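Pyruvate kinase (Toxoplasma gondii, PDB 3GG8) probably catalyses the last step of glycolysis, transferring the phosphoryl group of phosphoenolpyruvate to ADP to yield pyruvate and ATP. Local coordinates at residues E106-L120 with Y132-Y145. Numbering follows the deposited sequence.
Sequences EIRTGFLKDHKPITL and YNLIGDETTIACSY
Tyr-132 reaches across to the backbone at Thr-109 and Gly-110, its OH giving a hydrogen bond to Thr-109 O (2.7 Å) from above the carbonyl plane. The ring keeps its edge toward the carbonyl oxygens of Arg-108 and Thr-109, while CE1 lies 3.6 Å from Gly-110 CA. Glycine suits this place because a CB there would run into that of Ala-142; its N donates to Ala-142 O, from well above that carbonyl's plane. A water ties Phe-111 N to the carbonyls of Tyr-132 and Leu-134.

At one end Ser-144 holds Arg-108 twice: its N donates to Arg-108 O almost head-on, and its OG, held between backbone N and carbonyl carbon (chi1 65°), takes the place of a backbone carbonyl in accepting from Arg-108 N at 2.9 Å. A second water links the same OG to Glu-106 O. Next to this, Ile-107 turns CG2 to Cys-143 SG (3.6 Å) and to Tyr-145 CB.

Further along, Gly-136 N donates to Phe-111 O and its O accepts from Lys-113 N; a CB would press on Phe-111 O and Leu-112 CD2. Ile-141 sends its branches apart, CD1 to Thr-109 CG2 (3.8 Å) and CG2 to the methyls Leu-112 CD2 and Ile-118 CD1.

The contact belongs to the small beta-barrel B domain of pyruvate kinase, where strand 118-120 pairs with strand 185-187, and Thr-109 OG1 bonds Lys-191 N. Many backbone polar groups here are paired with each other, a serine, a tyrosine or water, while branched aliphatic side chains pack alongside, a chemistry that ties irregular chain together without a continuous sheet.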
ATOM      1  N   GLU C 106     -16.277  32.238  35.373  1.00 35.80           N
ATOM      2  CA  GLU C 106     -16.494  31.328  36.499  1.00 36.48           C
ATOM      3  C   GLU C 106     -17.944  31.343  36.949  1.00 35.70           C
ATOM      4  O   GLU C 106     -18.602  32.389  36.923  1.00 35.23           O
ATOM      5  CB  GLU C 106     -15.644  31.744  37.699  1.00 37.00           C
ATOM      6  CG  GLU C 106     -14.214  31.272  37.650  1.00 41.51           C
ATOM      7  CD  GLU C 106     -13.469  31.545  38.949  1.00 47.35           C
ATOM      8  OE1 GLU C 106     -12.288  31.123  39.032  1.00 51.29           O
ATOM      9  OE2 GLU C 106     -14.052  32.172  39.878  1.00 47.78           O
ATOM     10  N   ILE C 107     -18.435  30.178  37.363  1.00 35.15           N
ATOM     11  CA  ILE C 107     -19.729  30.080  38.031  1.00 35.34           C
ATOM     12  C   ILE C 107     -19.474  29.503  39.413  1.00 35.52           C
ATOM     13  O   ILE C 107     -18.717  28.535  39.551  1.00 34.85           O
ATOM     14  CB  ILE C 107     -20.755  29.218  37.267  1.00 34.49           C
ATOM     15  CG1 ILE C 107     -20.948  29.767  35.851  1.00 35.20           C
ATOM     16  CG2 ILE C 107     -22.091  29.202  38.012  1.00 34.36           C
ATOM     17  CD1 ILE C 107     -21.698  28.852  34.898  1.00 34.86           C
ATOM     18  N   ARG C 108     -20.095  30.110  40.425  1.00 35.50           N
ATOM     19  CA  ARG C 108     -19.926  29.661  41.802  1.00 36.69           C
ATOM     20  C   ARG C 108     -21.240  29.652  42.575  1.00 35.57           C
ATOM     21  O   ARG C 108     -22.165  30.423  42.273  1.00 35.39           O
ATOM     22  CB  ARG C 108     -18.864  30.520  42.523  1.00 36.66           C
ATOM     23  CG  ARG C 108     -17.447  29.977  42.372  1.00 38.17           C
ATOM     24  CD  ARG C 108     -16.385  30.942  42.873  1.00 40.26           C
ATOM     25  NE  ARG C 108     -15.407  30.265  43.741  1.00 48.40           N
ATOM     26  CZ  ARG C 108     -14.407  29.485  43.324  1.00 50.05           C
ATOM     27  NH1 ARG C 108     -13.597  28.921  44.220  1.00 52.09           N
ATOM     28  NH2 ARG C 108     -14.214  29.254  42.025  1.00 51.03           N
ATOM     29  N   THR C 109     -21.323  28.770  43.567  1.00 35.04           N
ATOM     30  CA  THR C 109     -22.422  28.818  44.537  1.00 34.98           C
ATOM     31  C   THR C 109     -22.226  30.027  45.458  1.00 34.75           C
ATOM     32  O   THR C 109     -21.153  30.618  45.496  1.00 34.68           O
ATOM     33  CB  THR C 109     -22.527  27.538  45.396  1.00 34.90           C
ATOM     34  OG1 THR C 109     -21.348  27.395  46.194  1.00 35.99           O
ATOM     35  CG2 THR C 109     -22.686  26.293  44.526  1.00 34.62           C
ATOM     36  N   GLY C 110     -23.269  30.399  46.188  1.00 34.80           N
ATOM     37  CA  GLY C 110     -23.165  31.499  47.134  1.00 34.63           C
ATOM     38  C   GLY C 110     -22.797  31.068  48.540  1.00 34.54           C
ATOM     39  O   GLY C 110     -22.151  30.031  48.743  1.00 34.53           O
ATOM     40  N   PHE C 111     -23.229  31.868  49.509  1.00 34.42           N
ATOM     41  CA  PHE C 111     -22.871  31.672  50.912  1.00 35.13           C
ATOM     42  C   PHE C 111     -23.896  30.830  51.658  1.00 35.00           C
ATOM     43  O   PHE C 111     -25.065  30.821  51.303  1.00 35.15           O
ATOM     44  CB  PHE C 111     -22.669  33.029  51.599  1.00 35.15           C
ATOM     45  CG  PHE C 111     -21.528  33.823  51.026  1.00 35.58           C
ATOM     46  CD1 PHE C 111     -20.218  33.550  51.405  1.00 36.03           C
ATOM     47  CD2 PHE C 111     -21.762  34.829  50.091  1.00 37.16           C
ATOM     48  CE1 PHE C 111     -19.156  34.272  50.869  1.00 37.15           C
ATOM     49  CE2 PHE C 111     -20.706  35.565  49.547  1.00 37.10           C
ATOM     50  CZ  PHE C 111     -19.402  35.288  49.936  1.00 36.64           C
ATOM     51  N   LEU C 112     -23.428  30.126  52.685  1.00 35.25           N
ATOM     52  CA  LEU C 112     -24.251  29.235  53.496  1.00 35.83           C
ATOM     53  C   LEU C 112     -24.431  29.787  54.916  1.00 36.07           C
ATOM     54  O   LEU C 112     -23.562  30.488  55.439  1.00 36.31           O
ATOM     55  CB  LEU C 112     -23.639  27.824  53.523  1.00 35.56           C
ATOM     56  CG  LEU C 112     -23.688  27.035  52.200  1.00 36.00           C
ATOM     57  CD1 LEU C 112     -22.862  25.749  52.250  1.00 34.10           C
ATOM     58  CD2 LEU C 112     -25.137  26.738  51.788  1.00 36.60           C
ATOM     59  N   LYS C 113     -25.560  29.474  55.537  1.00 36.21           N
ATOM     60  CA  LYS C 113     -25.804  29.935  56.893  1.00 36.78           C
ATOM     61  C   LYS C 113     -24.658  29.501  57.800  1.00 36.93           C
ATOM     62  O   LYS C 113     -24.176  28.358  57.711  1.00 36.98           O
ATOM     63  CB  LYS C 113     -27.152  29.450  57.438  1.00 36.55           C
ATOM     64  CG  LYS C 113     -27.751  30.460  58.401  1.00 37.65           C
ATOM     65  CD  LYS C 113     -28.774  29.870  59.332  1.00 39.29           C
ATOM     66  CE  LYS C 113     -28.696  30.564  60.682  1.00 39.77           C
ATOM     67  NZ  LYS C 113     -29.497  29.847  61.710  1.00 40.49           N
ATOM     68  N   ASP C 114     -24.206  30.439  58.637  1.00 36.95           N
ATOM     69  CA  ASP C 114     -23.088  30.221  59.568  1.00 36.54           C
ATOM     70  C   ASP C 114     -21.831  29.610  58.925  1.00 36.58           C
ATOM     71  O   ASP C 114     -21.022  28.988  59.614  1.00 36.62           O
ATOM     72  CB  ASP C 114     -23.557  29.389  60.774  1.00 36.38           C
ATOM     73  CG  ASP C 114     -24.585  30.117  61.619  0.50 36.03           C
ATOM     74  OD1 ASP C 114     -25.635  29.517  61.932  0.50 35.39           O
ATOM     75  OD2 ASP C 114     -24.349  31.294  61.962  0.50 35.77           O
ATOM     76  N   HIS C 115     -21.663  29.804  57.613  1.00 36.49           N
ATOM     77  CA  HIS C 115     -20.563  29.197  56.835  1.00 36.73           C
ATOM     78  C   HIS C 115     -20.514  27.662  56.963  1.00 36.99           C
ATOM     79  O   HIS C 115     -19.517  27.020  56.604  1.00 36.92           O
ATOM     80  CB  HIS C 115     -19.202  29.836  57.189  1.00 36.60           C
ATOM     81  CG  HIS C 115     -19.228  31.333  57.197  1.00 35.78           C
ATOM     82  ND1 HIS C 115     -18.948  32.089  56.079  1.00 34.23           N
ATOM     83  CD2 HIS C 115     -19.540  32.212  58.181  1.00 35.04           C
ATOM     84  CE1 HIS C 115     -19.081  33.370  56.374  1.00 33.99           C
ATOM     85  NE2 HIS C 115     -19.439  33.472  57.644  1.00 34.38           N
ATOM     86  N   LYS C 116     -21.604  27.088  57.464  1.00 37.24           N
ATOM     87  CA  LYS C 116     -21.678  25.662  57.742  1.00 37.61           C
ATOM     88  C   LYS C 116     -22.058  24.912  56.477  1.00 37.85           C
ATOM     89  O   LYS C 116     -23.050  25.259  55.829  1.00 38.23           O
ATOM     90  CB  LYS C 116     -22.703  25.383  58.845  1.00 37.59           C
ATOM     91  N   PRO C 117     -21.286  23.868  56.128  1.00 37.81           N
ATOM     92  CA  PRO C 117     -21.589  23.074  54.940  1.00 37.56           C
ATOM     93  C   PRO C 117     -22.932  22.356  55.069  1.00 37.40           C
ATOM     94  O   PRO C 117     -23.405  22.095  56.184  1.00 37.18           O
ATOM     95  CB  PRO C 117     -20.439  22.058  54.889  1.00 37.72           C
ATOM     96  CG  PRO C 117     -19.354  22.662  55.734  1.00 37.62           C
ATOM     97  CD  PRO C 117     -20.096  23.357  56.829  1.00 37.85           C
ATOM     98  N   ILE C 118     -23.543  22.061  53.925  1.00 37.07           N
ATOM     99  CA  ILE C 118     -24.866  21.439  53.888  1.00 37.12           C
ATOM    100  C   ILE C 118     -24.801  20.080  53.201  1.00 36.91           C
ATOM    101  O   ILE C 118     -24.094  19.903  52.211  1.00 36.94           O
ATOM    102  CB  ILE C 118     -25.937  22.346  53.200  1.00 36.87           C
ATOM    103  CG1 ILE C 118     -25.514  22.721  51.772  1.00 36.92           C
ATOM    104  CG2 ILE C 118     -26.179  23.596  54.029  1.00 36.80           C
ATOM    105  CD1 ILE C 118     -26.660  23.127  50.861  1.00 37.25           C
ATOM    106  N   THR C 119     -25.536  19.112  53.725  1.00 36.92           N
ATOM    107  CA  THR C 119     -25.543  17.822  53.063  1.00 37.26           C
ATOM    108  C   THR C 119     -26.914  17.562  52.444  1.00 37.37           C
ATOM    109  O   THR C 119     -27.937  17.607  53.138  1.00 37.25           O
ATOM    110  CB  THR C 119     -25.043  16.647  53.971  1.00 36.98           C
ATOM    111  OG1 THR C 119     -26.140  16.075  54.669  1.00 37.12           O
ATOM    112  CG2 THR C 119     -23.999  17.117  54.974  1.00 37.00           C
ATOM    113  N   LEU C 120     -26.923  17.331  51.129  1.00 37.56           N
ATOM    114  CA  LEU C 120     -28.155  17.010  50.418  1.00 38.09           C
ATOM    115  C   LEU C 120     -28.255  15.519  50.186  1.00 38.24           C
ATOM    116  O   LEU C 120     -27.247  14.856  49.940  1.00 38.27           O
ATOM    117  CB  LEU C 120     -28.255  17.761  49.097  1.00 38.29           C
ATOM    118  CG  LEU C 120     -28.321  19.274  49.264  1.00 39.17           C
ATOM    119  CD1 LEU C 120     -26.972  19.881  48.904  1.00 39.66           C
ATOM    120  CD2 LEU C 120     -29.432  19.857  48.417  1.00 39.69           C
ATOM    121  N   TYR C 132     -27.648  36.642  44.550  1.00 36.39           N
ATOM    122  CA  TYR C 132     -26.381  36.190  45.103  1.00 36.58           C
ATOM    123  C   TYR C 132     -26.158  36.662  46.538  1.00 36.82           C
ATOM    124  O   TYR C 132     -25.230  36.204  47.196  1.00 36.69           O
ATOM    125  CB  TYR C 132     -25.208  36.545  44.171  1.00 37.11           C
ATOM    126  CG  TYR C 132     -23.976  35.661  44.376  1.00 36.81           C
ATOM    127  CD1 TYR C 132     -23.993  34.318  44.011  1.00 36.24           C
ATOM    128  CD2 TYR C 132     -22.810  36.167  44.950  1.00 37.80           C
ATOM    129  CE1 TYR C 132     -22.885  33.499  44.199  1.00 35.58           C
ATOM    130  CE2 TYR C 132     -21.680  35.343  45.151  1.00 37.65           C
ATOM    131  CZ  TYR C 132     -21.736  34.014  44.771  1.00 37.10           C
ATOM    132  OH  TYR C 132     -20.640  33.191  44.951  1.00 37.57           O
ATOM    133  N   ASN C 133     -27.038  37.542  47.021  1.00 37.10           N
ATOM    134  CA  ASN C 133     -27.056  37.981  48.422  1.00 37.40           C
ATOM    135  C   ASN C 133     -27.705  36.959  49.366  1.00 37.54           C
ATOM    136  O   ASN C 133     -27.562  37.047  50.586  1.00 37.37           O
ATOM    137  CB  ASN C 133     -27.806  39.317  48.558  1.00 37.69           C
ATOM    138  CG  ASN C 133     -27.027  40.499  48.002  1.00 37.96           C
ATOM    139  OD1 ASN C 133     -25.808  40.435  47.809  1.00 39.66           O
ATOM    140  ND2 ASN C 133     -27.730  41.583  47.737  1.00 37.21           N
ATOM    141  N   LEU C 134     -28.446  36.018  48.786  1.00 37.58           N
ATOM    142  CA  LEU C 134     -29.177  34.996  49.532  1.00 37.32           C
ATOM    143  C   LEU C 134     -28.189  34.109  50.279  1.00 37.05           C
ATOM    144  O   LEU C 134     -27.299  33.505  49.676  1.00 36.84           O
ATOM    145  CB  LEU C 134     -30.041  34.162  48.564  1.00 37.49           C
ATOM    146  CG  LEU C 134     -31.140  33.147  48.943  1.00 37.54           C
ATOM    147  CD1 LEU C 134     -30.626  31.978  49.784  1.00 36.71           C
ATOM    148  CD2 LEU C 134     -32.356  33.813  49.584  1.00 37.60           C
ATOM    149  N   ILE C 135     -28.349  34.055  51.597  1.00 36.93           N
ATOM    150  CA  ILE C 135     -27.560  33.170  52.452  1.00 36.82           C
ATOM    151  C   ILE C 135     -28.224  31.790  52.424  1.00 36.50           C
ATOM    152  O   ILE C 135     -29.357  31.628  52.894  1.00 36.92           O
ATOM    153  CB  ILE C 135     -27.463  33.724  53.909  1.00 36.83           C
ATOM    154  CG1 ILE C 135     -26.874  35.152  53.932  1.00 37.03           C
ATOM    155  CG2 ILE C 135     -26.703  32.759  54.819  1.00 36.62           C
ATOM    156  CD1 ILE C 135     -25.475  35.305  53.270  1.00 37.21           C
ATOM    157  N   GLY C 136     -27.528  30.811  51.858  1.00 35.85           N
ATOM    158  CA  GLY C 136     -28.100  29.501  51.591  1.00 35.67           C
ATOM    159  C   GLY C 136     -28.325  28.579  52.780  1.00 35.66           C
ATOM    160  O   GLY C 136     -27.823  28.821  53.875  1.00 35.61           O
ATOM    161  N   ASP C 137     -29.109  27.527  52.554  1.00 35.76           N
ATOM    162  CA  ASP C 137     -29.277  26.429  53.509  1.00 36.11           C
ATOM    163  C   ASP C 137     -29.480  25.124  52.734  1.00 36.07           C
ATOM    164  O   ASP C 137     -29.250  25.092  51.525  1.00 35.72           O
ATOM    165  CB  ASP C 137     -30.425  26.701  54.490  1.00 35.77           C
ATOM    166  CG  ASP C 137     -31.761  26.915  53.796  1.00 36.79           C
ATOM    167  OD1 ASP C 137     -32.393  27.964  54.046  1.00 37.50           O
ATOM    168  OD2 ASP C 137     -32.195  26.039  53.019  1.00 37.16           O
ATOM    169  N   GLU C 138     -29.916  24.063  53.418  1.00 36.30           N
ATOM    170  CA  GLU C 138     -30.003  22.734  52.800  1.00 36.42           C
ATOM    171  C   GLU C 138     -30.989  22.691  51.630  1.00 36.49           C
ATOM    172  O   GLU C 138     -30.809  21.897  50.709  1.00 37.03           O
ATOM    173  CB  GLU C 138     -30.355  21.658  53.838  1.00 36.65           C
ATOM    174  CG  GLU C 138     -29.882  20.249  53.462  0.50 36.43           C
ATOM    175  CD  GLU C 138     -30.259  19.186  54.488  0.50 36.51           C
ATOM    176  OE1 GLU C 138     -30.654  18.075  54.075  0.50 36.10           O
ATOM    177  OE2 GLU C 138     -30.160  19.455  55.704  0.50 36.42           O
ATOM    178  N   THR C 139     -32.009  23.550  51.665  1.00 36.37           N
ATOM    179  CA  THR C 139     -33.076  23.555  50.661  1.00 36.06           C
ATOM    180  C   THR C 139     -32.845  24.516  49.475  1.00 36.19           C
ATOM    181  O   THR C 139     -33.196  24.184  48.337  1.00 36.15           O
ATOM    182  CB  THR C 139     -34.435  23.896  51.293  1.00 36.39           C
ATOM    183  OG1 THR C 139     -34.572  25.319  51.413  1.00 35.98           O
ATOM    184  CG2 THR C 139     -34.591  23.222  52.672  1.00 36.23           C
ATOM    185  N   THR C 140     -32.297  25.705  49.748  1.00 35.87           N
ATOM    186  CA  THR C 140     -32.068  26.720  48.710  1.00 35.44           C
ATOM    187  C   THR C 140     -30.662  27.334  48.756  1.00 35.00           C
ATOM    188  O   THR C 140     -30.169  27.684  49.821  1.00 34.73           O
ATOM    189  CB  THR C 140     -33.197  27.821  48.678  1.00 35.77           C
ATOM    190  OG1 THR C 140     -32.663  29.087  48.258  1.00 35.76           O
ATOM    191  CG2 THR C 140     -33.879  27.995  50.022  1.00 36.23           C
ATOM    192  N   ILE C 141     -30.021  27.442  47.592  1.00 34.77           N
ATOM    193  CA  ILE C 141     -28.707  28.082  47.472  1.00 34.52           C
ATOM    194  C   ILE C 141     -28.666  29.140  46.359  1.00 34.36           C
ATOM    195  O   ILE C 141     -29.548  29.174  45.493  1.00 34.22           O
ATOM    196  CB  ILE C 141     -27.531  27.038  47.301  1.00 34.45           C
ATOM    197  CG1 ILE C 141     -27.588  26.312  45.956  1.00 34.25           C
ATOM    198  CG2 ILE C 141     -27.494  26.036  48.468  1.00 35.06           C
ATOM    199  CD1 ILE C 141     -26.274  25.591  45.601  1.00 34.72           C
ATOM    200  N   ALA C 142     -27.640  29.991  46.385  1.00 33.98           N
ATOM    201  CA  ALA C 142     -27.440  31.027  45.365  1.00 33.76           C
ATOM    202  C   ALA C 142     -26.352  30.638  44.373  1.00 33.89           C
ATOM    203  O   ALA C 142     -25.444  29.876  44.708  1.00 33.61           O
ATOM    204  CB  ALA C 142     -27.108  32.338  46.012  1.00 33.82           C
ATOM    205  N   CYS C 143     -26.463  31.165  43.155  1.00 34.00           N
ATOM    206  CA  CYS C 143     -25.511  30.916  42.071  1.00 34.20           C
ATOM    207  C   CYS C 143     -25.108  32.249  41.423  1.00 34.12           C
ATOM    208  O   CYS C 143     -25.968  33.084  41.148  1.00 34.62           O
ATOM    209  CB  CYS C 143     -26.141  29.969  41.045  1.00 34.16           C
ATOM    210  SG  CYS C 143     -25.332  29.878  39.432  1.00 34.29           S
ATOM    211  N   SER C 144     -23.812  32.439  41.176  1.00 34.16           N
ATOM    212  CA  SER C 144     -23.281  33.724  40.680  1.00 34.27           C
ATOM    213  C   SER C 144     -23.716  34.083  39.261  1.00 34.10           C
ATOM    214  O   SER C 144     -23.614  35.243  38.846  1.00 33.69           O
ATOM    215  CB  SER C 144     -21.760  33.720  40.748  1.00 34.05           C
ATOM    216  OG  SER C 144     -21.240  32.752  39.860  1.00 35.73           O
ATOM    217  N   TYR C 145     -24.192  33.074  38.532  1.00 33.95           N
ATOM    218  CA  TYR C 145     -24.524  33.189  37.123  1.00 33.83           C
ATOM    219  C   TYR C 145     -25.985  33.595  36.947  1.00 33.72           C
ATOM    220  O   TYR C 145     -26.891  32.772  37.063  1.00 34.01           O
ATOM    221  CB  TYR C 145     -24.190  31.865  36.430  1.00 33.63           C
ATOM    222  CG  TYR C 145     -24.539  31.771  34.963  1.00 33.67           C
ATOM    223  CD1 TYR C 145     -25.134  30.612  34.451  1.00 34.15           C
ATOM    224  CD2 TYR C 145     -24.259  32.821  34.074  1.00 34.20           C
ATOM    225  CE1 TYR C 145     -25.461  30.506  33.097  1.00 34.67           C
ATOM    226  CE2 TYR C 145     -24.589  32.726  32.715  1.00 33.86           C
ATOM    227  CZ  TYR C 145     -25.192  31.566  32.242  1.00 34.25           C
ATOM    228  OH  TYR C 145     -25.513  31.446  30.921  1.00 33.89           O
TER
HETATM  229  O   HOH W   1     -20.917  33.521  37.449  1.00 35.49           O
HETATM  230  O   HOH W   2     -24.809  33.992  48.606  1.00 32.53           O